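Local coordinates for protein glutamate--LysW ligase ArgX (Sulfolobus tokodaii, PDB 3VPB) that probably catalyses the ATP-dependent joining of the amino group of glutamate to the gamma-carboxyl of the C-terminal glutamate of the carrier protein LysW in arginine biosynthesis, at residues Ile105-Ala110 with Lys162-Gln167; Arg120-Ile125 with Ser138-Val143; Pro128-Trp133 with Met156-Leu161. All coordinates share one frame; numbering follows the deposited sequence.

Overall arrangement
All three contacts lie in the ATP-grasp domain beside the bound ADP. Contacts 1 and 2 belong to the same antiparallel sheet: contact 1 pairs strands 104-107 and 164-168, contact 2 pairs strand 124-127 with strand 138-140 at one edge of the sheet, and Gln167 N meets Ile125 O where the two adjoin. Both rest on backbone hydrogen bonds, but contact 1 is buried, while contact 2 is partly exposed and ends in charged residues facing a third subunit. Contact 3, also buried, has no hydrogen bond between its segments; it packs loop on loop, and 128-133 continues strand 124-127 toward the phosphates. Contacts 1 and 2 thus serve the adenine, contact 3 the phosphate end.

Contact 1. Residues Ile105-Ala110 with Lys162-Gln167; sequences IIALSA and KAHIVQ. With ADP (adenosine-5'-diphosphate), chain L.
Ile106 and Ile165 lie side by side and point the same way from one face of an antiparallel sheet. The bend at chi2 of Ile106 (-48°) carries its CD1 over to the neighbouring strand, where it meets CG1 of Ile165 at 3.8 Å. The two isoleucines form a non-hydrogen-bonded pair, and CA of Ile106 offers a CH...O contact of 3.4 Å to the oxygen of His164. Just past the bridges, CD2 of Leu108 rests on CB of Ala163 at 3.7 Å. The isoleucines and Leu108 suit a face packed by Ile88 of helix 87-96 and by Val66 and Tyr62 of a second subunit.

The opposite face carries Ile105 with Val166 and Ala107 with His164, both hydrogen-bonded pairs. Ala107 is small enough for its CB to sit 3.9 Å from CB of His164 with helix 110-120 close above. The imidazole turns an edge to the neighbouring strand, its CD2 lying 3.5 Å from Ala107 O near the ring plane, while ND1 bonds to Asp126. Between the strands four amides bind four carbonyls, as in His164 N to Ala107 O, 2.8 Å long and 168° at the hydrogen. Strand 104-107 also pairs with a strand of the second subunit, so the sheet continues across the interface.

At the far end of strand 164-168, Gln167 OE1 accepts from N6 of ADP at 2.8 Å. Lys127 shares that oxygen, and Ser104 and Tyr91 hold NE2, which should fix the rotation of the amide. With its oxygen thus directed at the exocyclic amine, the glutamine is consistent with a preference for adenine over a purine carrying a carbonyl there.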
loop_
_atom_site.group_PDB
_atom_site.type_symbol
_atom_site.label_atom_id
_atom_site.label_comp_id
_atom_site.label_asym_id
_atom_site.label_seq_id
_atom_site.Cartn_x
_atom_site.Cartn_y
_atom_site.Cartn_z
ATOM N N ILE B 105 -20.993 -15.260 3.910
ATOM C CA ILE B 105 -21.528 -13.933 4.185
ATOM C C ILE B 105 -20.449 -12.938 3.759
ATOM O O ILE B 105 -19.265 -13.171 3.989
ATOM C CB ILE B 105 -21.825 -13.727 5.683
ATOM C CG1 ILE B 105 -22.802 -14.776 6.207
ATOM C CG2 ILE B 105 -22.403 -12.321 5.941
ATOM C CD1 ILE B 105 -22.961 -14.733 7.745
ATOM N N ILE B 106 -20.857 -11.856 3.109
ATOM C CA ILE B 106 -19.906 -10.860 2.630
ATOM C C ILE B 106 -19.920 -9.649 3.545
ATOM O O ILE B 106 -20.986 -9.136 3.884
ATOM C CB ILE B 106 -20.231 -10.451 1.175
ATOM C CG1 ILE B 106 -20.214 -11.691 0.284
ATOM C CG2 ILE B 106 -19.254 -9.375 0.655
ATOM C CD1 ILE B 106 -18.973 -12.627 0.456
ATOM N N ALA B 107 -18.726 -9.213 3.941
ATOM C CA ALA B 107 -18.574 -8.087 4.847
ATOM C C ALA B 107 -17.643 -7.058 4.206
ATOM O O ALA B 107 -16.485 -7.365 3.887
ATOM C CB ALA B 107 -17.987 -8.574 6.172
ATOM N N LEU B 108 -18.146 -5.837 4.027
ATOM C CA LEU B 108 -17.406 -4.843 3.250
ATOM C C LEU B 108 -16.788 -3.728 4.085
ATOM O O LEU B 108 -16.502 -2.633 3.566
ATOM C CB LEU B 108 -18.282 -4.269 2.130
ATOM C CG LEU B 108 -18.885 -5.340 1.213
ATOM C CD1 LEU B 108 -19.927 -4.737 0.290
ATOM C CD2 LEU B 108 -17.799 -6.097 0.366
ATOM N N SER B 109 -16.589 -4.007 5.366
ATOM C CA SER B 109 -15.894 -3.091 6.277
ATOM C C SER B 109 -15.464 -3.874 7.507
ATOM O O SER B 109 -15.937 -4.963 7.737
ATOM C CB SER B 109 -16.819 -1.927 6.694
ATOM O OG SER B 109 -17.873 -2.402 7.522
ATOM N N ALA B 110 -14.564 -3.301 8.321
ATOM C CA ALA B 110 -14.202 -3.923 9.591
ATOM C C ALA B 110 -15.410 -4.124 10.496
ATOM O O ALA B 110 -15.546 -5.159 11.176
ATOM C CB ALA B 110 -13.128 -3.051 10.309
ATOM N N LYS B 162 -9.973 -5.676 1.187
ATOM C CA LYS B 162 -10.715 -5.288 2.383
ATOM C C LYS B 162 -12.132 -5.874 2.424
ATOM O O LYS B 162 -12.848 -5.715 3.414
ATOM C CB LYS B 162 -10.769 -3.761 2.494
ATOM C CG LYS B 162 -9.389 -3.117 2.705
ATOM C CD LYS B 162 -9.456 -1.594 2.684
ATOM C CE LYS B 162 -8.040 -1.008 2.742
ATOM N NZ LYS B 162 -8.059 0.457 3.025
ATOM N N ALA B 163 -12.556 -6.516 1.335
ATOM C CA ALA B 163 -13.837 -7.192 1.315
ATOM C C ALA B 163 -13.617 -8.581 1.925
ATOM O O ALA B 163 -12.675 -9.272 1.558
ATOM C CB ALA B 163 -14.342 -7.322 -0.110
ATOM N N HIS B 164 -14.468 -8.975 2.860
ATOM C CA HIS B 164 -14.302 -10.250 3.541
ATOM C C HIS B 164 -15.345 -11.240 3.065
ATOM O O HIS B 164 -16.542 -10.955 3.182
ATOM C CB HIS B 164 -14.529 -10.104 5.036
ATOM C CG HIS B 164 -13.576 -9.165 5.725
ATOM N ND1 HIS B 164 -12.654 -9.598 6.649
ATOM C CD2 HIS B 164 -13.472 -7.817 5.692
ATOM C CE1 HIS B 164 -11.992 -8.561 7.133
ATOM N NE2 HIS B 164 -12.458 -7.467 6.556
ATOM N N ILE B 165 -14.887 -12.416 2.638
ATOM C CA ILE B 165 -15.783 -13.557 2.418
ATOM C C ILE B 165 -15.685 -14.426 3.669
ATOM O O ILE B 165 -14.663 -15.053 3.905
ATOM C CB ILE B 165 -15.404 -14.387 1.191
ATOM C CG1 ILE B 165 -15.281 -13.481 -0.051
ATOM C CG2 ILE B 165 -16.453 -15.496 0.963
ATOM C CD1 ILE B 165 -14.738 -14.227 -1.311
ATOM N N VAL B 166 -16.745 -14.432 4.462
ATOM C CA VAL B 166 -16.755 -15.122 5.741
ATOM C C VAL B 166 -17.582 -16.380 5.556
ATOM O O VAL B 166 -18.777 -16.287 5.313
ATOM C CB VAL B 166 -17.414 -14.235 6.805
ATOM C CG1 VAL B 166 -17.513 -14.970 8.152
ATOM C CG2 VAL B 166 -16.654 -12.876 6.934
ATOM N N GLN B 167 -16.971 -17.554 5.704
ATOM C CA GLN B 167 -17.713 -18.762 5.344
ATOM C C GLN B 167 -17.464 -19.941 6.253
ATOM O O GLN B 167 -16.526 -19.959 7.059
ATOM C CB GLN B 167 -17.483 -19.150 3.871
ATOM C CG GLN B 167 -16.088 -18.960 3.365
ATOM C CD GLN B 167 -15.802 -19.551 1.977
ATOM O OE1 GLN B 167 -14.816 -20.241 1.838
ATOM N NE2 GLN B 167 -16.640 -19.252 0.949
HETATM P PB ADP L . -6.971 -19.559 -3.440
HETATM O O1B ADP L . -7.522 -18.895 -4.646
HETATM O O2B ADP L . -6.445 -20.971 -3.637
HETATM O O3B ADP L . -6.033 -18.728 -2.612
HETATM P PA ADP L . -9.066 -20.969 -2.002
HETATM O O1A ADP L . -10.435 -20.419 -1.612
HETATM O O2A ADP L . -8.886 -22.086 -3.004
HETATM O O3A ADP L . -8.230 -19.666 -2.438
HETATM O "O5'" ADP L . -8.373 -21.402 -0.619
HETATM C "C5'" ADP L . -7.082 -22.006 -0.535
HETATM C "C4'" ADP L . -7.146 -23.230 0.358
HETATM O "O4'" ADP L . -7.720 -22.855 1.615
HETATM C "C3'" ADP L . -8.091 -24.283 -0.228
HETATM O "O3'" ADP L . -7.382 -25.188 -1.084
HETATM C "C2'" ADP L . -8.609 -24.987 1.004
HETATM O "O2'" ADP L . -7.661 -25.962 1.460
HETATM C "C1'" ADP L . -8.641 -23.875 2.019
HETATM N N9 ADP L . -9.988 -23.279 2.095
HETATM C C8 ADP L . -10.427 -22.136 1.507
HETATM N N7 ADP L . -11.698 -21.918 1.872
HETATM C C5 ADP L . -12.070 -22.916 2.699
HETATM C C6 ADP L . -13.291 -23.303 3.416
HETATM N N6 ADP L . -14.385 -22.521 3.347
HETATM N N1 ADP L . -13.251 -24.411 4.214
HETATM C C2 ADP L . -12.165 -25.187 4.314
HETATM N N3 ADP L . -11.021 -24.897 3.642
HETATM C C4 ADP L . -10.945 -23.801 2.840
#

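Contact 2. Residues Arg120-Ile125 with Ser138-Val143; sequences RGFPLI and SLIRDV. With ADP (adenosine-5'-diphosphate), chain L.
Leu124 and Ile140 meet as a hydrogen-bonded pair in the beta hairpin of strands 124-127 and 138-140, whose connecting loop is the phosphate-binding loop of the ATP-grasp domain. Leu124 N gives to Ile140 O at 2.8 Å, and Ile140 N returns a 2.7 Å bond to Leu124 O, nearly straight at 170°. Their side chains lie side by side: CG of Leu124 stands between the backbone N and the carbonyl carbon (chi1 53°), and CD1 beyond it packs 3.6 Å from CB of Ile140.

Before the strand begins, Phe122 lies against the turn out of strand 138-140. CE1 of its ring touches CG2 of Ile140 at 3.7 Å, the two side chains crossing obliquely. One face of the ring takes the carbonyl carbon of Asp142, which stands 3.7 Å from CZ and is displaced toward the rim, so a broad flat side chain suits a place where it lies on backbone. Pro123, reached through a cis peptide bond, has no N-H to offer and approaches Ile140 O with its CA at 3.2 Å, which suits a position just outside the ladder, where no amide bond is made.

Further out, Tyr117 of helix 110-120 touches Phe122, Leu124 and Ile140 and so covers their common side. Arg141 and Asp142 form reciprocal salt bridges with Asp142 and Arg141 of a third subunit, and Asp142 OD1 also caps the following helix at Glu145 N.

On the remaining face Ile125 and Leu139 cross, CD1 to CD1, at 4.0 Å. The beta branch of Ile125 adds a second surface for the nucleotide: CG2 lies 3.7 Å from N7 of ADP.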
loop_
_atom_site.group_PDB
_atom_site.type_symbol
_atom_site.label_atom_id
_atom_site.label_comp_id
_atom_site.label_asym_id
_atom_site.label_seq_id
_atom_site.Cartn_x
_atom_site.Cartn_y
_atom_site.Cartn_z
ATOM N N ARG B 120 -22.321 -15.791 12.533
ATOM C CA ARG B 120 -21.931 -17.145 12.129
ATOM C C ARG B 120 -21.379 -17.985 13.276
ATOM O O ARG B 120 -21.563 -19.198 13.318
ATOM C CB ARG B 120 -20.787 -17.045 11.138
ATOM C CG ARG B 120 -21.139 -16.936 9.725
ATOM C CD ARG B 120 -20.057 -17.682 8.957
ATOM N NE ARG B 120 -20.388 -19.097 8.982
ATOM C CZ ARG B 120 -21.213 -19.668 8.118
ATOM N NH1 ARG B 120 -21.747 -18.952 7.124
ATOM N NH2 ARG B 120 -21.478 -20.956 8.242
ATOM N N GLY B 121 -20.639 -17.340 14.160
ATOM C CA GLY B 121 -19.870 -18.042 15.185
ATOM C C GLY B 121 -18.656 -18.759 14.621
ATOM O O GLY B 121 -18.442 -18.800 13.411
ATOM N N PHE B 122 -17.862 -19.346 15.510
ATOM C CA PHE B 122 -16.584 -19.953 15.123
ATOM C C PHE B 122 -16.654 -21.498 15.063
ATOM O O PHE B 122 -17.513 -22.094 15.715
ATOM C CB PHE B 122 -15.510 -19.438 16.086
ATOM C CG PHE B 122 -15.459 -17.940 16.149
ATOM C CD1 PHE B 122 -15.013 -17.196 15.051
ATOM C CD2 PHE B 122 -15.917 -17.266 17.272
ATOM C CE1 PHE B 122 -14.991 -15.804 15.093
ATOM C CE2 PHE B 122 -15.898 -15.878 17.319
ATOM C CZ PHE B 122 -15.416 -15.147 16.231
ATOM N N PRO B 123 -15.762 -22.150 14.281
ATOM C CA PRO B 123 -14.697 -21.536 13.474
ATOM C C PRO B 123 -15.245 -21.142 12.125
ATOM O O PRO B 123 -16.309 -21.646 11.703
ATOM C CB PRO B 123 -13.698 -22.681 13.289
ATOM C CG PRO B 123 -14.593 -23.897 13.229
ATOM C CD PRO B 123 -15.614 -23.620 14.317
ATOM N N LEU B 124 -14.508 -20.282 11.441
ATOM C CA LEU B 124 -14.880 -19.859 10.094
ATOM C C LEU B 124 -13.627 -19.604 9.271
ATOM O O LEU B 124 -12.517 -19.469 9.802
ATOM C CB LEU B 124 -15.762 -18.595 10.139
ATOM C CG LEU B 124 -15.305 -17.369 10.892
ATOM C CD1 LEU B 124 -14.451 -16.483 9.968
ATOM C CD2 LEU B 124 -16.576 -16.613 11.377
ATOM N N ILE B 125 -13.813 -19.519 7.958
ATOM C CA ILE B 125 -12.763 -19.051 7.048
ATOM C C ILE B 125 -13.096 -17.629 6.595
ATOM O O ILE B 125 -14.212 -17.328 6.289
ATOM C CB ILE B 125 -12.638 -20.013 5.831
ATOM C CG1 ILE B 125 -12.025 -21.334 6.305
ATOM C CG2 ILE B 125 -11.882 -19.377 4.608
ATOM C CD1 ILE B 125 -10.468 -21.380 6.330
ATOM N N SER B 138 -7.746 -17.140 5.761
ATOM C CA SER B 138 -7.482 -17.156 7.199
ATOM C C SER B 138 -8.502 -18.015 7.911
ATOM O O SER B 138 -9.703 -17.909 7.647
ATOM C CB SER B 138 -7.575 -15.757 7.752
ATOM O OG SER B 138 -6.570 -14.949 7.214
ATOM N N LEU B 139 -7.999 -18.864 8.797
ATOM C CA LEU B 139 -8.830 -19.689 9.669
ATOM C C LEU B 139 -9.080 -18.875 10.939
ATOM O O LEU B 139 -8.109 -18.442 11.611
ATOM C CB LEU B 139 -8.122 -21.051 9.942
ATOM C CG LEU B 139 -8.850 -22.165 10.726
ATOM C CD1 LEU B 139 -10.235 -22.452 10.148
ATOM C CD2 LEU B 139 -8.029 -23.464 10.840
ATOM N N ILE B 140 -10.351 -18.618 11.250
ATOM C CA ILE B 140 -10.725 -17.802 12.405
ATOM C C ILE B 140 -11.516 -18.630 13.413
ATOM O O ILE B 140 -12.634 -19.094 13.146
ATOM C CB ILE B 140 -11.471 -16.522 12.016
ATOM C CG1 ILE B 140 -10.590 -15.688 11.047
ATOM C CG2 ILE B 140 -11.814 -15.681 13.275
ATOM C CD1 ILE B 140 -11.250 -14.502 10.492
ATOM N N ARG B 141 -10.915 -18.809 14.574
ATOM C CA ARG B 141 -11.432 -19.806 15.521
ATOM C C ARG B 141 -11.935 -19.187 16.810
ATOM O O ARG B 141 -12.547 -19.869 17.617
ATOM C CB ARG B 141 -10.380 -20.880 15.766
ATOM C CG ARG B 141 -10.101 -21.678 14.497
ATOM C CD ARG B 141 -8.770 -22.281 14.531
ATOM N NE ARG B 141 -7.679 -21.301 14.527
ATOM C CZ ARG B 141 -6.406 -21.659 14.635
ATOM N NH1 ARG B 141 -6.102 -22.957 14.749
ATOM N NH2 ARG B 141 -5.446 -20.740 14.639
ATOM N N ASP B 142 -11.686 -17.891 16.993
ATOM C CA ASP B 142 -12.186 -17.149 18.150
ATOM C C ASP B 142 -12.162 -15.645 17.876
ATOM O O ASP B 142 -11.650 -15.225 16.834
ATOM C CB ASP B 142 -11.443 -17.513 19.451
ATOM C CG ASP B 142 -9.965 -17.121 19.446
ATOM O OD1 ASP B 142 -9.584 -16.061 18.937
ATOM O OD2 ASP B 142 -9.165 -17.900 20.002
ATOM N N VAL B 143 -12.703 -14.854 18.805
ATOM C CA VAL B 143 -12.842 -13.409 18.594
ATOM C C VAL B 143 -11.502 -12.661 18.575
ATOM O O VAL B 143 -11.392 -11.617 17.938
ATOM C CB VAL B 143 -13.746 -12.728 19.651
ATOM C CG1 VAL B 143 -14.375 -11.481 19.055
ATOM C CG2 VAL B 143 -14.816 -13.678 20.156
HETATM P PB ADP L . -6.971 -19.559 -3.440
HETATM O O1B ADP L . -7.522 -18.895 -4.646
HETATM O O2B ADP L . -6.445 -20.971 -3.637
HETATM O O3B ADP L . -6.033 -18.728 -2.612
HETATM P PA ADP L . -9.066 -20.969 -2.002
HETATM O O1A ADP L . -10.435 -20.419 -1.612
HETATM O O2A ADP L . -8.886 -22.086 -3.004
HETATM O O3A ADP L . -8.230 -19.666 -2.438
HETATM O "O5'" ADP L . -8.373 -21.402 -0.619
HETATM C "C5'" ADP L . -7.082 -22.006 -0.535
HETATM C "C4'" ADP L . -7.146 -23.230 0.358
HETATM O "O4'" ADP L . -7.720 -22.855 1.615
HETATM C "C3'" ADP L . -8.091 -24.283 -0.228
HETATM O "O3'" ADP L . -7.382 -25.188 -1.084
HETATM C "C2'" ADP L . -8.609 -24.987 1.004
HETATM O "O2'" ADP L . -7.661 -25.962 1.460
HETATM C "C1'" ADP L . -8.641 -23.875 2.019
HETATM N N9 ADP L . -9.988 -23.279 2.095
HETATM C C8 ADP L . -10.427 -22.136 1.507
HETATM N N7 ADP L . -11.698 -21.918 1.872
HETATM C C5 ADP L . -12.070 -22.916 2.699
HETATM C C6 ADP L . -13.291 -23.303 3.416
HETATM N N6 ADP L . -14.385 -22.521 3.347
HETATM N N1 ADP L . -13.251 -24.411 4.214
HETATM C C2 ADP L . -12.165 -25.187 4.314
HETATM N N3 ADP L . -11.021 -24.897 3.642
HETATM C C4 ADP L . -10.945 -23.801 2.840
#

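Contact 3. Residues Pro128-Trp133 with Met156-Leu161; sequences PPIGSW and MGNSAL. With ADP (adenosine-5'-diphosphate), chain L; GLU (glutamic acid), chain M; SO4 (sulfate ion), chain P.
The phosphate-binding loop of the ATP-grasp domain begins at 128-133, where Pro128, Pro129 and Ile130 pack against the turn 156-161. Ile130 is modelled in two conformers; in the one described, CG1 lies between the backbone N and the carbonyl carbon (chi1 46°) and sits 3.5 Å from CD2 of Leu161, the two side chains crossing at about a right angle. Its CD1 presses on CB of Ala160 at 3.6 Å and meets the amide of Asn158 tip to tip. Nearby, CB of Pro128 touches CD2 of Leu161 at 3.9 Å, and CD of Pro129 lies 3.3 Å from Ala160 O, a carbonyl that a proline without an N-H can meet only through carbon.

The turn is shaped by Asn158, whose OD1 accepts from Ala160 N at 2.9 Å in an Asx turn. Its ND2 bonds to Tyr58 and to Glu52 of the LysW chain. An alanine here would probably leave Ala160 N without its side-chain acceptor and Glu52 of LysW without its amide mate, letting the turn move more freely.

Past the packed residues the loop becomes polar. Gly131 has backbone angles at which a CB would collide with the carbonyl oxygen of Ile130. Ser132 OG, anti to its backbone N, donates to sulfate O1 at 2.7 Å and also bonds to Glu56 N of LysW. Trp133 turns a ring edge to the bound glutamate, CD1 lying 3.7 Å from its amino nitrogen, while NE1 bonds to Glu256.

The chemistry is therefore divided: apolar carbons meet the turn, while the hydroxyl of Ser132 and the backbone N-H of Trp133 bond to the sulfate. The sulfate, beside the ADP beta-phosphate, may mark where a transferred phosphoryl group would lie.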
loop_
_atom_site.group_PDB
_atom_site.type_symbol
_atom_site.label_atom_id
_atom_site.label_comp_id
_atom_site.label_asym_id
_atom_site.label_seq_id
_atom_site.Cartn_x
_atom_site.Cartn_y
_atom_site.Cartn_z
ATOM N N PRO B 128 -10.185 -12.969 1.148
ATOM C CA PRO B 128 -10.603 -11.876 0.259
ATOM C C PRO B 128 -11.073 -12.448 -1.091
ATOM O O PRO B 128 -10.766 -13.606 -1.388
ATOM C CB PRO B 128 -9.322 -11.065 0.069
ATOM C CG PRO B 128 -8.348 -11.539 1.112
ATOM C CD PRO B 128 -8.724 -12.985 1.383
ATOM N N PRO B 129 -11.760 -11.638 -1.905
ATOM C CA PRO B 129 -12.219 -12.103 -3.206
ATOM C C PRO B 129 -11.109 -12.256 -4.233
ATOM O O PRO B 129 -11.271 -12.988 -5.191
ATOM C CB PRO B 129 -13.229 -11.025 -3.633
ATOM C CG PRO B 129 -12.791 -9.782 -2.938
ATOM C CD PRO B 129 -12.236 -10.274 -1.607
ATOM N N ILE B 130 -10.007 -11.544 -4.054
ATOM C CA ILE B 130 -8.879 -11.694 -4.958
ATOM C C ILE B 130 -7.729 -12.329 -4.225
ATOM O O ILE B 130 -7.581 -12.172 -3.005
ATOM C CB ILE B 130 -8.432 -10.364 -5.623
ATOM C CG1 ILE B 130 -8.331 -9.227 -4.592
ATOM C CG2 ILE B 130 -9.364 -10.009 -6.764
ATOM C CD1 ILE B 130 -7.766 -7.937 -5.181
ATOM N N GLY B 131 -6.940 -13.085 -4.974
ATOM C CA GLY B 131 -5.804 -13.775 -4.433
ATOM C C GLY B 131 -5.774 -15.182 -4.981
ATOM O O GLY B 131 -6.759 -15.663 -5.578
ATOM N N SER B 132 -4.635 -15.826 -4.786
ATOM C CA SER B 132 -4.408 -17.183 -5.219
ATOM C C SER B 132 -3.343 -17.726 -4.289
ATOM O O SER B 132 -2.848 -16.994 -3.428
ATOM C CB SER B 132 -3.925 -17.162 -6.675
ATOM O OG SER B 132 -3.736 -18.461 -7.181
ATOM N N TRP B 133 -3.002 -18.998 -4.456
ATOM C CA TRP B 133 -1.964 -19.694 -3.676
ATOM C C TRP B 133 -2.195 -19.712 -2.169
ATOM O O TRP B 133 -1.249 -19.862 -1.408
ATOM C CB TRP B 133 -0.563 -19.161 -3.993
ATOM C CG TRP B 133 -0.165 -19.276 -5.441
ATOM C CD1 TRP B 133 -0.480 -20.295 -6.317
ATOM C CD2 TRP B 133 0.660 -18.358 -6.175
ATOM N NE1 TRP B 133 0.099 -20.051 -7.541
ATOM C CE2 TRP B 133 0.809 -18.881 -7.481
ATOM C CE3 TRP B 133 1.293 -17.155 -5.854
ATOM C CZ2 TRP B 133 1.540 -18.222 -8.474
ATOM C CZ3 TRP B 133 2.028 -16.506 -6.842
ATOM C CH2 TRP B 133 2.149 -17.048 -8.132
ATOM N N MET B 156 -4.424 -3.147 3.998
ATOM C CA MET B 156 -4.073 -3.589 2.641
ATOM C C MET B 156 -4.196 -2.423 1.668
ATOM O O MET B 156 -5.038 -1.541 1.849
ATOM C CB MET B 156 -4.963 -4.749 2.197
ATOM C CG MET B 156 -4.810 -6.038 3.053
ATOM S SD MET B 156 -3.197 -6.853 2.949
ATOM C CE MET B 156 -2.335 -6.221 4.391
ATOM N N GLY B 157 -3.377 -2.430 0.623
ATOM C CA GLY B 157 -3.351 -1.315 -0.329
ATOM C C GLY B 157 -4.322 -1.446 -1.485
ATOM O O GLY B 157 -4.556 -0.487 -2.206
ATOM N N ASN B 158 -4.869 -2.641 -1.675
ATOM C CA ASN B 158 -5.902 -2.910 -2.695
ATOM C C ASN B 158 -7.239 -3.046 -1.953
ATOM O O ASN B 158 -7.441 -3.979 -1.170
ATOM C CB ASN B 158 -5.555 -4.184 -3.471
ATOM C CG ASN B 158 -6.564 -4.501 -4.565
ATOM O OD1 ASN B 158 -7.740 -4.187 -4.438
ATOM N ND2 ASN B 158 -6.093 -5.108 -5.656
ATOM N N SER B 159 -8.136 -2.093 -2.168
ATOM C CA SER B 159 -9.389 -2.074 -1.418
ATOM C C SER B 159 -10.274 -3.315 -1.612
ATOM O O SER B 159 -11.105 -3.619 -0.763
ATOM C CB SER B 159 -10.161 -0.785 -1.720
ATOM O OG SER B 159 -9.435 0.278 -1.147
ATOM N N ALA B 160 -10.058 -4.066 -2.690
ATOM C CA ALA B 160 -10.761 -5.340 -2.855
ATOM C C ALA B 160 -10.324 -6.354 -1.783
ATOM O O ALA B 160 -11.112 -7.218 -1.381
ATOM C CB ALA B 160 -10.578 -5.901 -4.276
ATOM N N LEU B 161 -9.094 -6.212 -1.274
ATOM C CA LEU B 161 -8.605 -7.108 -0.208
ATOM C C LEU B 161 -9.271 -6.801 1.124
ATOM O O LEU B 161 -9.156 -7.571 2.071
ATOM C CB LEU B 161 -7.083 -7.019 -0.054
ATOM C CG LEU B 161 -6.210 -7.463 -1.224
ATOM C CD1 LEU B 161 -4.738 -7.287 -0.816
ATOM C CD2 LEU B 161 -6.479 -8.898 -1.600
HETATM P PB ADP L . -6.971 -19.559 -3.440
HETATM O O1B ADP L . -7.522 -18.895 -4.646
HETATM O O2B ADP L . -6.445 -20.971 -3.637
HETATM O O3B ADP L . -6.033 -18.728 -2.612
HETATM P PA ADP L . -9.066 -20.969 -2.002
HETATM O O1A ADP L . -10.435 -20.419 -1.612
HETATM O O2A ADP L . -8.886 -22.086 -3.004
HETATM O O3A ADP L . -8.230 -19.666 -2.438
HETATM O "O5'" ADP L . -8.373 -21.402 -0.619
HETATM C "C5'" ADP L . -7.082 -22.006 -0.535
HETATM C "C4'" ADP L . -7.146 -23.230 0.358
HETATM O "O4'" ADP L . -7.720 -22.855 1.615
HETATM C "C3'" ADP L . -8.091 -24.283 -0.228
HETATM O "O3'" ADP L . -7.382 -25.188 -1.084
HETATM C "C2'" ADP L . -8.609 -24.987 1.004
HETATM O "O2'" ADP L . -7.661 -25.962 1.460
HETATM C "C1'" ADP L . -8.641 -23.875 2.019
HETATM N N9 ADP L . -9.988 -23.279 2.095
HETATM C C8 ADP L . -10.427 -22.136 1.507
HETATM N N7 ADP L . -11.698 -21.918 1.872
HETATM C C5 ADP L . -12.070 -22.916 2.699
HETATM C C6 ADP L . -13.291 -23.303 3.416
HETATM N N6 ADP L . -14.385 -22.521 3.347
HETATM N N1 ADP L . -13.251 -24.411 4.214
HETATM C C2 ADP L . -12.165 -25.187 4.314
HETATM N N3 ADP L . -11.021 -24.897 3.642
HETATM C C4 ADP L . -10.945 -23.801 2.840
HETATM N N GLU M . -2.273 -23.059 -8.049
HETATM C CA GLU M . -2.500 -24.501 -7.764
HETATM C C GLU M . -2.018 -24.821 -6.366
HETATM O O GLU M . -2.576 -25.747 -5.749
HETATM C CB GLU M . -1.761 -25.384 -8.783
HETATM C CG GLU M . -2.132 -26.855 -8.700
HETATM C CD GLU M . -1.398 -27.723 -9.722
HETATM O OE1 GLU M . -0.193 -27.473 -9.979
HETATM O OE2 GLU M . -2.049 -28.667 -10.249
HETATM O OXT GLU M . -1.065 -24.195 -5.846
HETATM S S SO4 P . -5.177 -21.719 -6.593
HETATM O O1 SO4 P . -5.647 -20.328 -6.585
HETATM O O2 SO4 P . -3.837 -21.750 -6.039
HETATM O O3 SO4 P . -6.065 -22.662 -5.877
HETATM O O4 SO4 P . -5.037 -22.148 -7.983
#